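Local coordinates for SecB-like chaperone Rv1957 (Mycobacterium tuberculosis, PDB 5MTW), which acts as the chaperone of a toxin-antitoxin-chaperone system, preventing aggregation of the antitoxin HigA1 in vitro and being required for neutralization of the toxin HigB1, at residues Ala139-Pro142 with Tyr143-Tyr147. Residues are numbered along the deposited sequence; the frame is centred on the assembly and turned at random.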
# COMPACT_ATOMS: atom_id res chain seq x y z
N ALA A 139 -8.36 1.34 16.08
CA ALA A 139 -7.97 2.30 15.04
C ALA A 139 -6.76 1.82 14.19
O ALA A 139 -6.61 2.07 12.95
CB ALA A 139 -7.62 3.62 15.70
N LEU A 140 -5.85 1.21 14.91
CA LEU A 140 -4.56 0.80 14.35
C LEU A 140 -4.66 -0.54 13.62
O LEU A 140 -3.93 -0.80 12.68
CB LEU A 140 -3.49 0.69 15.45
CG LEU A 140 -2.83 2.02 15.88
CD1 LEU A 140 -1.95 1.84 17.13
CD2 LEU A 140 -2.02 2.50 14.67
N TYR A 141 -5.55 -1.42 14.07
CA TYR A 141 -5.63 -2.74 13.50
C TYR A 141 -5.73 -2.75 11.97
O TYR A 141 -5.05 -3.54 11.34
CB TYR A 141 -6.74 -3.61 14.16
CG TYR A 141 -6.76 -5.01 13.60
CD1 TYR A 141 -5.86 -5.95 14.04
CD2 TYR A 141 -7.68 -5.39 12.66
CE1 TYR A 141 -5.86 -7.22 13.53
CE2 TYR A 141 -7.68 -6.67 12.13
CZ TYR A 141 -6.77 -7.59 12.58
OH TYR A 141 -6.75 -8.88 12.21
N PRO A 142 -6.54 -1.84 11.37
CA PRO A 142 -6.64 -1.92 9.88
C PRO A 142 -5.31 -1.58 9.16
O PRO A 142 -5.00 -2.12 8.12
CB PRO A 142 -7.73 -0.90 9.55
CG PRO A 142 -8.60 -0.92 10.75
CD PRO A 142 -7.70 -1.14 11.95
N TYR A 143 -4.47 -0.76 9.80
CA TYR A 143 -3.21 -0.41 9.24
C TYR A 143 -2.23 -1.55 9.32
O TYR A 143 -1.32 -1.77 8.45
CB TYR A 143 -2.59 0.77 9.97
CG TYR A 143 -3.37 2.04 9.70
CD1 TYR A 143 -4.51 2.32 10.44
CD2 TYR A 143 -2.97 2.94 8.73
CE1 TYR A 143 -5.27 3.49 10.21
CE2 TYR A 143 -3.70 4.11 8.50
CZ TYR A 143 -4.84 4.38 9.24
OH TYR A 143 -5.55 5.58 9.00
N ILE A 144 -2.42 -2.31 10.37
CA ILE A 144 -1.59 -3.48 10.63
C ILE A 144 -1.94 -4.57 9.62
O ILE A 144 -1.10 -5.16 9.07
CB ILE A 144 -1.74 -4.05 12.07
CG1 ILE A 144 -0.99 -3.14 13.08
CG2 ILE A 144 -1.19 -5.46 12.15
CD1 ILE A 144 -1.42 -3.28 14.55
N ARG A 145 -3.21 -4.76 9.39
CA ARG A 145 -3.66 -5.75 8.41
C ARG A 145 -3.20 -5.40 6.97
O ARG A 145 -2.78 -6.25 6.20
CB ARG A 145 -5.21 -5.78 8.47
CG ARG A 145 -5.87 -6.61 7.40
CD ARG A 145 -7.37 -6.80 7.81
NE ARG A 145 -8.18 -7.54 6.80
CZ ARG A 145 -8.79 -6.99 5.77
NH1 ARG A 145 -8.68 -5.69 5.49
NH2 ARG A 145 -9.51 -7.72 4.96
N GLU A 146 -3.30 -4.11 6.62
CA GLU A 146 -2.89 -3.69 5.29
C GLU A 146 -1.37 -3.89 5.12
O GLU A 146 -0.89 -4.27 4.06
CB GLU A 146 -3.26 -2.24 4.99
CG GLU A 146 -2.90 -1.82 3.56
CD GLU A 146 -1.44 -1.38 3.39
OE1 GLU A 146 -0.81 -0.98 4.39
OE2 GLU A 146 -0.89 -1.43 2.26
N TYR A 147 -0.62 -3.64 6.18
CA TYR A 147 0.80 -3.79 6.10
C TYR A 147 1.24 -5.26 5.91
O TYR A 147 2.18 -5.55 5.16
CB TYR A 147 1.47 -3.11 7.37
CG TYR A 147 2.93 -3.13 7.24
CD1 TYR A 147 3.57 -2.39 6.24
CD2 TYR A 147 3.72 -3.90 8.06
CE1 TYR A 147 4.95 -2.44 6.05
CE2 TYR A 147 5.07 -3.96 7.89
CZ TYR A 147 5.69 -3.22 6.87
OH TYR A 147 7.09 -3.39 6.72
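The ring of Tyr143 turns its edge to the carbonyl oxygens of the preceding turn: Ala139 O lies in the ring plane 3.3 Å from CD1, and Leu140 O lies near that plane too, closer to CB. The ring also makes an edge-to-face contact with Tyr149 of the second subunit. It reaches the oxygens because CG stands anti to its own carbonyl carbon (chi1 -69°), leaning back along the helix. Tyr141 meets the next turn obliquely, its CE2 4.3 Å from Arg145 CD; the arginine chain runs extended from CG to NE.

The backbone illustrates how a helix accommodates an internal proline. Pro142 has no N-H to give to the turn before, and the helix kinks there. Leu140 O takes two donors: Ile144 N at 3.1 Å, nearly along the C=O axis, and Tyr143 N at 2.9 Å, lifted 48° above the carbonyl plane and bent to 130° at the hydrogen. Tyr143 N thus turns to Leu140 O, a 3-10-like i to i+3 bond, rather than to Ala139 O, which meets the ring edge instead. Ile144 N also reaches Tyr141 O weakly, and from Arg145 on the bonds are plain i to i+4: Arg145 N to Tyr141 O (2.9 Å), Glu146 N to Pro142 O (3.0 Å).

All this belongs to the long helix 125-154, which lies over the antiparallel sheet. Leu140 and Ile144 face strands 69-82 and 99-114, while Ala139 and Tyr143 touch strand 26-40. Tyr141 OH and Arg145 NE bond to the backbone oxygens of Glu163 and Leu162 in the C-terminal segment. The same stretch joins the homotetramer: Pro142 packs on Tyr143 of the second subunit, and Glu146 forms a salt bridge with Arg154 of the fourth, placing the kinked turns between their own sheet and neighbouring subunits.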